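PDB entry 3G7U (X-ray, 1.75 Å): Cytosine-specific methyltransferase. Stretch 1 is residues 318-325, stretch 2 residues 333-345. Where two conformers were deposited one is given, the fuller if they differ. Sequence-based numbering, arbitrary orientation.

Stretch 1, residues 318-325: VITPREAA
Stretch 2 333-345: WFRFHVTKWHSFR

The two helices of this contact run almost exactly parallel, their N-to-C directions only 4° apart, and each begins with a threonine cap. Helix 321-325 and helix 340-345, both of which continue later in the chain, approach to 9.6 Å between axes, and the register is set by P321 and F344, whose CA atoms lie 5.9 Å apart. Together the stretches bury 401 Å², most of it on these two residues and R322.

Residues 318-320 enter the first helix in an extended conformation (phi/psi -68/158, -70/162 and -88/162), after which P321 turns to -54/-39 and the following residues remain helical. T320, chi1 65° (p), is the N-cap: its OG1 accepts from E323 N at 3.0 Å. E323 (m, t) returns the bond, its OE1 accepting from T320 N at 2.9 Å, so that side chain and backbone close a reciprocal capping box. The first backbone helical bonds are A324 N to T320 O, 3.0 Å, and A325 N to P321 O, 2.9 Å.

The second stretch is extended from F334 to H337 (phi/psi -77/132, -109/128, -107/174 and -55/149), turns at V338 (-63/-33) and reaches T339 at -86/148. T339, chi1 61° (p), caps its helix by accepting at OG1 from H342 N, 3.2 Å. H337 ND1 supports this turn, accepting from T339 N at 3.2 Å and lying 3.0 Å from T339 OG1 in a second hydrogen bond. S343 N and F344 N then bond to T339 O and K340 O, each at 3.0 Å.

F344 (chi1 -83°, m; chi2 111°) leaves its backbone sideways, but the end of its ring comes nearer the first helix and fits against its N-terminal turn. P321 CA lies over one ring face, 4.2 Å from the F344 centroid and 28° off the normal, a CH-pi contact with a carbon polarized by its backbone neighbours. At the ring edge, I319 O lies 3.3 Å from F344 CZ. Apolar contacts add P321 CD to F344 CZ at 3.7 Å and A324 CB to F344 CE2 at 3.7 Å. The C-gamma exo ring of P321 also meets the start of the second helix, with P321 CG 3.7 Å from K340 CG and P321 CB 3.3 Å from S343 OG. S343 has chi1 58° (p), which places OG 2.9 Å from T339 O and 3.2 Å from K340 O, either of which could accept its proton.

The polar link is made by R322, whose CA-to-CB bond points away while its folded side chain (t, p, p; chi4 -165°) brings the guanidinium back. R322 NH2 donates to F334 O at 2.8 Å and 166°, with the carbonyl near the guanidinium plane; R322 NH1 adds a weak bond to F334 O at 3.3 Å and 133°. The CA-to-CB bond of F336 (chi1 -65°, m; chi2 -85°) points toward the first stretch, and F336 CE2 lies 3.7 Å from A325 CB in an apolar contact and 4.0 Å from R322 NH1, which sits at the ring edge.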

# COMPACT_ATOMS: atom_id res chain seq x y z
N VAL A 318 -19.95 -10.47 -2.52
CA VAL A 318 -18.64 -9.85 -2.68
C VAL A 318 -17.99 -9.71 -1.31
O VAL A 318 -18.69 -9.74 -0.29
CB VAL A 318 -18.74 -8.46 -3.35
CG1 VAL A 318 -19.32 -8.62 -4.74
CG2 VAL A 318 -19.65 -7.55 -2.55
N ILE A 319 -16.66 -9.60 -1.27
CA ILE A 319 -15.94 -9.44 0.00
C ILE A 319 -16.19 -8.04 0.61
O ILE A 319 -16.60 -7.13 -0.12
CB ILE A 319 -14.39 -9.72 -0.18
CG1 ILE A 319 -13.76 -8.74 -1.19
CG2 ILE A 319 -14.17 -11.25 -0.55
CD1 ILE A 319 -12.22 -8.90 -1.30
N THR A 320 -15.91 -7.87 1.90
CA THR A 320 -16.07 -6.62 2.59
C THR A 320 -14.79 -5.81 2.45
O THR A 320 -13.73 -6.34 2.09
CB THR A 320 -16.31 -6.84 4.09
OG1 THR A 320 -15.14 -7.43 4.65
CG2 THR A 320 -17.49 -7.76 4.34
N PRO A 321 -14.88 -4.50 2.70
CA PRO A 321 -13.62 -3.73 2.71
C PRO A 321 -12.57 -4.30 3.66
O PRO A 321 -11.37 -4.30 3.35
CB PRO A 321 -14.08 -2.34 3.20
CG PRO A 321 -15.47 -2.23 2.75
CD PRO A 321 -16.07 -3.64 2.84
N ARG A 322 -12.98 -4.78 4.83
CA ARG A 322 -11.98 -5.29 5.76
C ARG A 322 -11.34 -6.57 5.22
O ARG A 322 -10.15 -6.78 5.36
CB ARG A 322 -12.55 -5.53 7.16
CG ARG A 322 -11.57 -6.13 8.21
CD ARG A 322 -10.28 -5.33 8.42
NE ARG A 322 -10.55 -4.00 8.96
CZ ARG A 322 -9.66 -3.00 8.96
NH1 ARG A 322 -8.43 -3.20 8.49
NH2 ARG A 322 -10.00 -1.82 9.47
N GLU A 323 -12.12 -7.39 4.52
CA GLU A 323 -11.57 -8.59 3.88
C GLU A 323 -10.57 -8.24 2.80
O GLU A 323 -9.50 -8.85 2.73
CB GLU A 323 -12.69 -9.47 3.33
CG GLU A 323 -13.47 -10.16 4.48
CD GLU A 323 -14.82 -10.79 4.08
OE1 GLU A 323 -15.33 -10.52 2.97
OE2 GLU A 323 -15.40 -11.54 4.92
N ALA A 324 -10.91 -7.25 1.96
CA ALA A 324 -9.98 -6.76 0.97
C ALA A 324 -8.69 -6.21 1.59
O ALA A 324 -7.58 -6.46 1.06
CB ALA A 324 -10.64 -5.69 0.12
N ALA A 325 -8.84 -5.48 2.69
CA ALA A 325 -7.68 -4.90 3.44
C ALA A 325 -6.78 -6.02 3.90
O ALA A 325 -5.55 -5.93 3.77
CB ALA A 325 -8.14 -4.10 4.64
N TRP A 333 -5.90 -2.93 12.47
CA TRP A 333 -5.99 -1.63 13.15
C TRP A 333 -5.91 -0.41 12.21
O TRP A 333 -6.13 0.71 12.64
CB TRP A 333 -4.95 -1.52 14.29
CG TRP A 333 -3.52 -1.83 13.89
CD1 TRP A 333 -2.86 -3.01 14.05
CD2 TRP A 333 -2.55 -0.92 13.27
NE1 TRP A 333 -1.56 -2.91 13.61
CE2 TRP A 333 -1.34 -1.64 13.13
CE3 TRP A 333 -2.60 0.42 12.86
CZ2 TRP A 333 -0.18 -1.08 12.56
CZ3 TRP A 333 -1.46 0.99 12.30
CH2 TRP A 333 -0.27 0.24 12.14
N PHE A 334 -5.64 -0.66 10.93
CA PHE A 334 -5.59 0.42 9.94
C PHE A 334 -7.03 0.81 9.61
O PHE A 334 -7.87 -0.05 9.35
CB PHE A 334 -4.81 -0.05 8.70
CG PHE A 334 -4.32 1.07 7.83
CD1 PHE A 334 -3.02 1.57 8.01
CD2 PHE A 334 -5.16 1.65 6.89
CE1 PHE A 334 -2.56 2.65 7.24
CE2 PHE A 334 -4.69 2.73 6.09
CZ PHE A 334 -3.39 3.21 6.28
N ARG A 335 -7.32 2.10 9.61
CA ARG A 335 -8.70 2.56 9.47
C ARG A 335 -8.90 3.20 8.11
O ARG A 335 -8.14 4.08 7.73
CB ARG A 335 -9.00 3.59 10.55
CG ARG A 335 -10.49 3.93 10.65
CD ARG A 335 -10.72 4.85 11.86
NE ARG A 335 -12.13 5.21 11.97
CZ ARG A 335 -12.72 5.61 13.10
NH1 ARG A 335 -12.01 5.66 14.23
NH2 ARG A 335 -14.02 5.91 13.11
N PHE A 336 -9.92 2.76 7.38
CA PHE A 336 -10.17 3.31 6.03
C PHE A 336 -11.38 4.21 6.05
O PHE A 336 -12.07 4.32 7.07
CB PHE A 336 -10.41 2.17 5.02
CG PHE A 336 -9.20 1.33 4.82
CD1 PHE A 336 -8.24 1.71 3.91
CD2 PHE A 336 -8.97 0.20 5.63
CE1 PHE A 336 -7.06 0.97 3.77
CE2 PHE A 336 -7.79 -0.56 5.50
CZ PHE A 336 -6.84 -0.18 4.55
N HIS A 337 -11.66 4.87 4.93
CA HIS A 337 -12.90 5.64 4.81
C HIS A 337 -14.11 4.76 5.11
O HIS A 337 -14.12 3.56 4.79
CB HIS A 337 -13.01 6.22 3.39
CG HIS A 337 -14.01 7.33 3.28
ND1 HIS A 337 -15.35 7.10 2.99
CD2 HIS A 337 -13.88 8.67 3.43
CE1 HIS A 337 -15.99 8.26 2.97
NE2 HIS A 337 -15.13 9.23 3.24
N VAL A 338 -15.15 5.38 5.65
CA VAL A 338 -16.37 4.66 6.06
C VAL A 338 -17.13 3.96 4.93
O VAL A 338 -17.72 2.88 5.14
CB VAL A 338 -17.36 5.54 6.90
CG1 VAL A 338 -16.80 5.82 8.28
CG2 VAL A 338 -17.70 6.86 6.18
N THR A 339 -17.11 4.54 3.72
CA THR A 339 -17.93 3.99 2.64
C THR A 339 -17.16 2.90 1.94
O THR A 339 -15.92 2.98 1.87
CB THR A 339 -18.25 5.07 1.57
OG1 THR A 339 -17.02 5.55 1.02
CG2 THR A 339 -19.02 6.26 2.19
N LYS A 340 -17.88 1.89 1.43
CA LYS A 340 -17.29 0.80 0.66
C LYS A 340 -16.64 1.31 -0.60
O LYS A 340 -15.55 0.89 -0.95
CB LYS A 340 -18.36 -0.23 0.30
CG LYS A 340 -18.79 -1.10 1.47
CD LYS A 340 -19.87 -2.09 1.05
CE LYS A 340 -21.25 -1.43 1.06
NZ LYS A 340 -21.67 -0.99 2.42
N TRP A 341 -17.32 2.22 -1.28
CA TRP A 341 -16.85 2.82 -2.50
C TRP A 341 -15.42 3.37 -2.34
O TRP A 341 -14.52 3.05 -3.12
CB TRP A 341 -17.81 3.96 -2.89
CG TRP A 341 -17.24 4.80 -3.93
CD1 TRP A 341 -16.58 6.00 -3.77
CD2 TRP A 341 -17.19 4.50 -5.32
NE1 TRP A 341 -16.14 6.46 -4.98
CE2 TRP A 341 -16.51 5.57 -5.95
CE3 TRP A 341 -17.66 3.44 -6.10
CZ2 TRP A 341 -16.29 5.60 -7.32
CZ3 TRP A 341 -17.45 3.47 -7.46
CH2 TRP A 341 -16.77 4.55 -8.07
N HIS A 342 -15.22 4.20 -1.32
CA HIS A 342 -13.92 4.84 -1.11
C HIS A 342 -12.90 3.88 -0.56
O HIS A 342 -11.78 3.88 -1.03
CB HIS A 342 -14.03 6.08 -0.23
CG HIS A 342 -14.65 7.25 -0.93
ND1 HIS A 342 -14.11 7.79 -2.08
CD2 HIS A 342 -15.78 7.95 -0.68
CE1 HIS A 342 -14.87 8.79 -2.49
NE2 HIS A 342 -15.89 8.91 -1.66
N SER A 343 -13.28 3.06 0.42
CA SER A 343 -12.31 2.17 1.04
C SER A 343 -11.74 1.17 0.02
O SER A 343 -10.54 0.92 0.02
CB SER A 343 -12.91 1.49 2.28
OG SER A 343 -14.10 0.76 1.94
N PHE A 344 -12.58 0.63 -0.87
CA PHE A 344 -12.08 -0.33 -1.87
C PHE A 344 -11.08 0.31 -2.83
O PHE A 344 -10.08 -0.33 -3.21
CB PHE A 344 -13.24 -0.93 -2.67
CG PHE A 344 -13.90 -2.10 -1.99
CD1 PHE A 344 -15.19 -1.98 -1.51
CD2 PHE A 344 -13.23 -3.29 -1.82
CE1 PHE A 344 -15.82 -3.03 -0.88
CE2 PHE A 344 -13.85 -4.35 -1.18
CZ PHE A 344 -15.13 -4.22 -0.71
N ARG A 345 -11.37 1.53 -3.25
CA ARG A 345 -10.40 2.32 -4.02
C ARG A 345 -9.13 2.57 -3.21
O ARG A 345 -8.04 2.34 -3.75
CB ARG A 345 -11.00 3.64 -4.52
CG ARG A 345 -11.94 3.43 -5.70
CD ARG A 345 -12.95 4.59 -5.84
NE ARG A 345 -12.30 5.87 -6.13
CZ ARG A 345 -12.02 6.30 -7.37
NH1 ARG A 345 -12.34 5.56 -8.43
NH2 ARG A 345 -11.43 7.48 -7.53